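Local coordinates for protein RpfR (Cronobacter turicensis, PDB 6DGG) that contains a domain of the PAS fold, a fold common in sensory proteins, and holds lauric acid in an interior pocket, at residues Asn7-Ile12 and Arg82-Arg87; Gln20-Leu25 and Thr44-Pro49. One frame throughout, in Å; residues are numbered along the deposited sequence.

Contact 1: residues Asn7-Ile12 and Arg82-Arg87. With DAO (lauric acid), chain B.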
loop_
_atom_site.group_PDB
_atom_site.type_symbol
_atom_site.label_atom_id
_atom_site.label_comp_id
_atom_site.label_asym_id
_atom_site.label_seq_id
_atom_site.Cartn_x
_atom_site.Cartn_y
_atom_site.Cartn_z
ATOM N N ASN A 7 7.513 -9.315 -8.212
ATOM C CA ASN A 7 7.234 -8.291 -9.206
ATOM C C ASN A 7 6.280 -7.228 -8.689
ATOM O O ASN A 7 5.917 -6.315 -9.439
ATOM C CB ASN A 7 6.612 -8.938 -10.442
ATOM C CG ASN A 7 7.369 -10.151 -10.890
ATOM O OD1 ASN A 7 8.565 -10.074 -11.150
ATOM N ND2 ASN A 7 6.688 -11.293 -10.944
ATOM N N SER A 8 5.860 -7.333 -7.440
ATOM C CA SER A 8 4.772 -6.540 -6.906
ATOM C C SER A 8 5.179 -5.966 -5.564
ATOM O O SER A 8 5.949 -6.577 -4.823
ATOM C CB SER A 8 3.552 -7.414 -6.690
ATOM O OG SER A 8 3.226 -8.127 -7.866
ATOM N N VAL A 9 4.646 -4.792 -5.252
ATOM C CA VAL A 9 4.737 -4.222 -3.914
ATOM C C VAL A 9 3.512 -4.685 -3.136
ATOM O O VAL A 9 2.370 -4.411 -3.526
ATOM C CB VAL A 9 4.860 -2.689 -3.955
ATOM C CG1 VAL A 9 6.188 -2.298 -4.577
ATOM C CG2 VAL A 9 3.712 -2.040 -4.710
ATOM N N ILE A 10 3.748 -5.462 -2.087
ATOM C CA ILE A 10 2.691 -6.113 -1.320
ATOM C C ILE A 10 2.699 -5.505 0.076
ATOM O O ILE A 10 3.675 -5.647 0.818
ATOM C CB ILE A 10 2.898 -7.636 -1.259
ATOM C CG1 ILE A 10 2.969 -8.225 -2.674
ATOM C CG2 ILE A 10 1.801 -8.295 -0.465
ATOM C CD1 ILE A 10 1.769 -7.923 -3.578
ATOM N N VAL A 11 1.616 -4.820 0.427
ATOM C CA VAL A 11 1.481 -4.134 1.704
ATOM C C VAL A 11 0.142 -4.535 2.303
ATOM O O VAL A 11 -0.887 -4.506 1.617
ATOM C CB VAL A 11 1.582 -2.608 1.514
ATOM C CG1 VAL A 11 1.436 -1.873 2.843
ATOM C CG2 VAL A 11 2.916 -2.238 0.844
ATOM N N ILE A 12 0.156 -4.946 3.569
ATOM C CA ILE A 12 -1.055 -5.320 4.287
ATOM C C ILE A 12 -1.344 -4.229 5.307
ATOM O O ILE A 12 -0.440 -3.788 6.024
ATOM C CB ILE A 12 -0.911 -6.699 4.947
ATOM C CG1 ILE A 12 -0.583 -7.743 3.874
ATOM C CG2 ILE A 12 -2.184 -7.071 5.703
ATOM C CD1 ILE A 12 -0.347 -9.138 4.423
ATOM N N ARG A 82 5.853 7.627 -8.134
ATOM C CA ARG A 82 5.605 6.599 -9.129
ATOM C C ARG A 82 4.151 6.171 -9.015
ATOM O O ARG A 82 3.577 6.168 -7.929
ATOM C CB ARG A 82 6.514 5.391 -8.885
ATOM C CG ARG A 82 7.997 5.723 -8.953
ATOM C CD ARG A 82 8.478 5.888 -10.374
ATOM N NE ARG A 82 8.586 4.596 -11.038
ATOM C CZ ARG A 82 9.136 4.416 -12.234
ATOM N NH1 ARG A 82 9.643 5.442 -12.905
ATOM N NH2 ARG A 82 9.184 3.204 -12.759
ATOM N N LEU A 83 3.547 5.821 -10.145
ATOM C CA LEU A 83 2.142 5.443 -10.172
ATOM C C LEU A 83 2.023 3.932 -10.048
ATOM O O LEU A 83 2.691 3.194 -10.773
ATOM C CB LEU A 83 1.490 5.936 -11.467
ATOM C CG LEU A 83 -0.025 5.746 -11.561
ATOM C CD1 LEU A 83 -0.763 6.561 -10.513
ATOM C CD2 LEU A 83 -0.524 6.106 -12.950
ATOM N N PHE A 84 1.161 3.473 -9.146
ATOM C CA PHE A 84 0.944 2.052 -8.927
ATOM C C PHE A 84 -0.517 1.707 -9.137
ATOM O O PHE A 84 -1.408 2.469 -8.754
ATOM C CB PHE A 84 1.307 1.658 -7.495
ATOM C CG PHE A 84 2.773 1.596 -7.251
ATOM C CD1 PHE A 84 3.483 2.740 -6.946
ATOM C CD2 PHE A 84 3.451 0.391 -7.335
ATOM C CE1 PHE A 84 4.845 2.682 -6.727
ATOM C CE2 PHE A 84 4.818 0.333 -7.119
ATOM C CZ PHE A 84 5.511 1.480 -6.823
ATOM N N LEU A 85 -0.749 0.544 -9.733
ATOM C CA LEU A 85 -2.051 -0.104 -9.711
ATOM C C LEU A 85 -2.077 -0.993 -8.485
ATOM O O LEU A 85 -1.233 -1.882 -8.353
ATOM C CB LEU A 85 -2.245 -0.993 -10.934
ATOM C CG LEU A 85 -3.536 -1.846 -10.935
ATOM C CD1 LEU A 85 -4.704 -0.992 -11.363
ATOM C CD2 LEU A 85 -3.447 -3.099 -11.805
ATOM N N PHE A 86 -3.050 -0.776 -7.613
ATOM C CA PHE A 86 -3.239 -1.621 -6.444
ATOM C C PHE A 86 -4.500 -2.454 -6.618
ATOM O O PHE A 86 -5.568 -1.921 -6.947
ATOM C CB PHE A 86 -3.300 -0.785 -5.168
ATOM C CG PHE A 86 -1.961 -0.336 -4.693
ATOM C CD1 PHE A 86 -1.096 -1.232 -4.085
ATOM C CD2 PHE A 86 -1.547 0.974 -4.860
ATOM C CE1 PHE A 86 0.149 -0.820 -3.650
ATOM C CE2 PHE A 86 -0.293 1.374 -4.433
ATOM C CZ PHE A 86 0.544 0.478 -3.829
ATOM N N ARG A 87 -4.345 -3.765 -6.465
ATOM C CA ARG A 87 -5.455 -4.699 -6.426
ATOM C C ARG A 87 -5.705 -4.986 -4.950
ATOM O O ARG A 87 -4.836 -5.553 -4.277
ATOM C CB ARG A 87 -5.082 -5.984 -7.164
ATOM C CG ARG A 87 -4.488 -5.786 -8.565
ATOM C CD ARG A 87 -3.717 -7.029 -9.004
ATOM N NE ARG A 87 -2.953 -6.857 -10.245
ATOM C CZ ARG A 87 -1.786 -6.223 -10.331
ATOM N NH1 ARG A 87 -1.229 -5.650 -9.263
ATOM N NH2 ARG A 87 -1.170 -6.149 -11.497
HETATM O O1 DAO B . -6.257 4.189 -2.320
HETATM O O2 DAO B . -7.806 2.668 -2.440
HETATM C C1 DAO B . -6.677 3.046 -2.010
HETATM C C2 DAO B . -5.812 2.162 -1.096
HETATM C C3 DAO B . -4.339 2.132 -1.558
HETATM C C4 DAO B . -3.358 1.574 -0.503
HETATM C C5 DAO B . -1.947 1.461 -1.110
HETATM C C6 DAO B . -0.808 1.043 -0.146
HETATM C C7 DAO B . 0.461 1.862 -0.495
HETATM C C8 DAO B . 1.806 1.160 -0.259
HETATM C C9 DAO B . 2.919 2.038 -0.851
HETATM C C10 DAO B . 4.335 1.691 -0.370
HETATM C C11 DAO B . 5.023 0.632 -1.235
HETATM C C12 DAO B . 5.632 1.248 -2.497
#
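V9 meets F84 with both of its methyls and F86 with CG2 alone, and all three residues are buried. The CA atoms of V9 and F86 are 8.8 Å apart and no hydrogen bond links the two segments, so side chains alone make the contact. From CB, which heads toward 82-87, the V9 side chain forks. CG1 stands anti to the carbonyl carbon (chi1 -67°), which turns it to F84 and to C12, the terminal methyl carbon of lauric acid. There CG1 is 3.9 Å from CE2 of F84. CG2, set between the backbone N and the carbonyl carbon, does more: it sits 3.6 Å from F84 CE2, about as close to CD2 of that ring, and 3.9 Å from F86 CE1. One methyl therefore bridges both phenyl groups, meeting each obliquely, and the V9 and F84 side chains cross nearly at right angles.

The separation reflects the antiparallel sheet of the PAS fold, in which strand 102-108 runs between strands 9-13 and 80-90; V9 and V11 have backbone hydrogen bonds to G106 and C104 of that middle strand. The same inner face of the sheet lines the lauric acid pocket. C5 of lauric acid rests over the centre of the F86 ring, 3.6 Å above its plane, and F86 CZ approaches C7 at 3.6 Å. V11 adds CG2, 3.7 Å from C8. Beyond the segments, Y29 of helix 24-30 meets F84 edge-to-face, and S26 of that helix touches both valines.

Contact 2: residues Gln20-Leu25 and Thr44-Pro49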
loop_
_atom_site.group_PDB
_atom_site.type_symbol
_atom_site.label_atom_id
_atom_site.label_comp_id
_atom_site.label_asym_id
_atom_site.label_seq_id
_atom_site.Cartn_x
_atom_site.Cartn_y
_atom_site.Cartn_z
ATOM N N GLN A 20 0.944 -3.643 8.364
ATOM C CA GLN A 20 1.123 -4.922 9.028
ATOM C C GLN A 20 2.224 -5.768 8.410
ATOM O O GLN A 20 2.913 -6.497 9.134
ATOM C CB GLN A 20 -0.203 -5.684 9.007
ATOM C CG GLN A 20 -1.385 -4.822 9.434
ATOM C CD GLN A 20 -1.276 -4.339 10.873
ATOM O OE1 GLN A 20 -0.891 -5.097 11.764
ATOM N NE2 GLN A 20 -1.604 -3.068 11.102
ATOM N N ARG A 21 2.380 -5.705 7.086
ATOM C CA ARG A 21 3.456 -6.354 6.349
ATOM C C ARG A 21 3.815 -5.464 5.165
ATOM O O ARG A 21 2.985 -4.692 4.667
ATOM C CB ARG A 21 3.060 -7.748 5.834
ATOM C CG ARG A 21 2.844 -8.813 6.903
ATOM C CD ARG A 21 3.558 -10.111 6.529
ATOM N NE ARG A 21 5.007 -9.950 6.623
ATOM C CZ ARG A 21 5.889 -10.944 6.555
ATOM N NH1 ARG A 21 5.486 -12.196 6.388
ATOM N NH2 ARG A 21 7.179 -10.674 6.662
ATOM N N PHE A 22 5.053 -5.613 4.696
ATOM C CA PHE A 22 5.660 -4.686 3.740
ATOM C C PHE A 22 6.799 -5.469 3.106
ATOM O O PHE A 22 7.777 -5.791 3.790
ATOM C CB PHE A 22 6.175 -3.492 4.540
ATOM C CG PHE A 22 6.698 -2.321 3.743
ATOM C CD1 PHE A 22 5.828 -1.351 3.251
ATOM C CD2 PHE A 22 8.064 -2.107 3.616
ATOM C CE1 PHE A 22 6.307 -0.231 2.584
ATOM C CE2 PHE A 22 8.554 -0.977 2.949
ATOM C CZ PHE A 22 7.669 -0.038 2.438
ATOM N N ASN A 23 6.657 -5.834 1.829
ATOM C CA ASN A 23 7.549 -6.834 1.252
ATOM C C ASN A 23 8.855 -6.223 0.732
ATOM O O ASN A 23 9.080 -5.015 0.773
ATOM C CB ASN A 23 6.847 -7.676 0.181
ATOM C CG ASN A 23 6.727 -6.960 -1.154
ATOM O OD1 ASN A 23 6.498 -5.756 -1.205
ATOM N ND2 ASN A 23 6.876 -7.711 -2.242
ATOM N N ARG A 24 9.721 -7.085 0.203
ATOM C CA ARG A 24 11.073 -6.657 -0.144
ATOM C C ARG A 24 11.070 -5.624 -1.263
ATOM O O ARG A 24 11.876 -4.685 -1.251
ATOM C CB ARG A 24 11.927 -7.862 -0.524
ATOM C CG ARG A 24 13.393 -7.535 -0.704
ATOM C CD ARG A 24 14.237 -8.806 -0.809
ATOM N NE ARG A 24 14.166 -9.628 0.397
ATOM C CZ ARG A 24 14.819 -10.775 0.567
ATOM N NH1 ARG A 24 15.601 -11.252 -0.395
ATOM N NH2 ARG A 24 14.692 -11.446 1.704
ATOM N N LEU A 25 10.196 -5.779 -2.258
ATOM C CA LEU A 25 10.168 -4.784 -3.321
ATOM C C LEU A 25 9.701 -3.434 -2.791
ATOM O O LEU A 25 10.179 -2.389 -3.247
ATOM C CB LEU A 25 9.305 -5.264 -4.490
ATOM C CG LEU A 25 9.385 -4.411 -5.762
ATOM C CD1 LEU A 25 10.825 -4.274 -6.273
ATOM C CD2 LEU A 25 8.511 -4.968 -6.882
ATOM N N THR A 44 0.144 8.865 5.354
ATOM C CA THR A 44 0.989 10.018 5.633
ATOM C C THR A 44 2.439 9.733 5.267
ATOM O O THR A 44 3.189 10.660 4.943
ATOM C CB THR A 44 0.850 10.436 7.097
ATOM O OG1 THR A 44 1.273 9.365 7.940
ATOM C CG2 THR A 44 -0.598 10.779 7.423
ATOM N N LEU A 45 2.835 8.463 5.272
ATOM C CA LEU A 45 4.217 8.106 4.986
ATOM C C LEU A 45 4.517 8.106 3.488
ATOM O O LEU A 45 5.614 8.505 3.080
ATOM C CB LEU A 45 4.515 6.739 5.606
ATOM C CG LEU A 45 5.935 6.173 5.596
ATOM C CD1 LEU A 45 6.962 7.198 6.039
ATOM C CD2 LEU A 45 5.977 4.951 6.514
ATOM N N PHE A 46 3.572 7.672 2.648
ATOM C CA PHE A 46 3.884 7.381 1.247
ATOM C C PHE A 46 3.031 8.133 0.233
ATOM O O PHE A 46 3.135 7.848 -0.972
ATOM C CB PHE A 46 3.799 5.876 0.961
ATOM C CG PHE A 46 4.780 5.059 1.737
ATOM C CD1 PHE A 46 6.140 5.250 1.569
ATOM C CD2 PHE A 46 4.345 4.106 2.651
ATOM C CE1 PHE A 46 7.051 4.491 2.282
ATOM C CE2 PHE A 46 5.244 3.351 3.365
ATOM C CZ PHE A 46 6.604 3.545 3.187
ATOM N N MET A 47 2.201 9.082 0.657
ATOM C CA MET A 47 1.327 9.760 -0.283
ATOM C C MET A 47 1.330 11.264 -0.050
ATOM O O MET A 47 1.508 11.750 1.072
ATOM C CB MET A 47 -0.112 9.235 -0.198
ATOM C CG MET A 47 -0.238 7.736 -0.383
ATOM S SD MET A 47 -1.951 7.203 -0.283
ATOM C CE MET A 47 -1.720 5.430 -0.247
ATOM N N SER A 48 1.129 11.993 -1.140
ATOM C CA SER A 48 0.885 13.418 -1.071
ATOM C C SER A 48 -0.428 13.667 -0.333
ATOM O O SER A 48 -1.250 12.761 -0.191
ATOM C CB SER A 48 0.758 13.974 -2.483
ATOM O OG SER A 48 -0.413 13.451 -3.087
ATOM N N PRO A 49 -0.656 14.896 0.146
ATOM C CA PRO A 49 -1.904 15.140 0.879
ATOM C C PRO A 49 -3.144 14.791 0.080
ATOM O O PRO A 49 -4.079 14.190 0.627
ATOM C CB PRO A 49 -1.818 16.628 1.234
ATOM C CG PRO A 49 -0.348 16.880 1.354
ATOM C CD PRO A 49 0.275 16.029 0.266
#
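Where the edge strand 19-22 of the PAS sheet faces the short helix 42-46, F22 and F46 bring their rings together from opposite directions. The backbones stay far apart, with 12.4 Å between the CA atoms of F22 and F46, and the meeting is confined to the outer ends of the rings. F22 CZ lies 3.8 Å from F46 CZ, and F22 CE1 is 3.8 Å from F46 CE2. The planes are tilted by only 14°, yet the centroids are 5.7 Å apart: the rings are nearly parallel but slid so far that they hardly overlap.

F22 reaches inward with CG anti to its backbone N (chi1 -173°), from a strand that carries a classic beta bulge, Q20 and R21 both facing I12. The opposing ring comes from the last turn of helix 42-46, ahead of M47, where the helical backbone angles end. L45 backs F46, its CG lying 3.6 Å above the ring plane and over the centre. F46 is a residue of the lauric acid pocket, and F22 also touches the ligand. T30 of helix 24-30 touches both side chains as well, and V11 of strand 9-13 lies against F22.

In the fold
The centres of contacts 1 and 2 are about 10 Å apart, and both lie within one PAS domain. In chain order the segments run 7-12, 20-25, 44-49 and 82-87, so contact 2 falls wholly between the two halves of contact 1. Segments 7-12 and 20-25 are joined directly: strands 9-13 and 19-22 are sheet neighbours, with I12 O 2.7 Å from Q20 N, and N23 OD1 lies 2.9 Å from I10 N, both probable hydrogen bonds. Contact 1 spans strands of the sheet, whereas contact 2 connects its edge to helix 42-46. Lauric acid touches residues of both, so the two contacts line a common interior pocket.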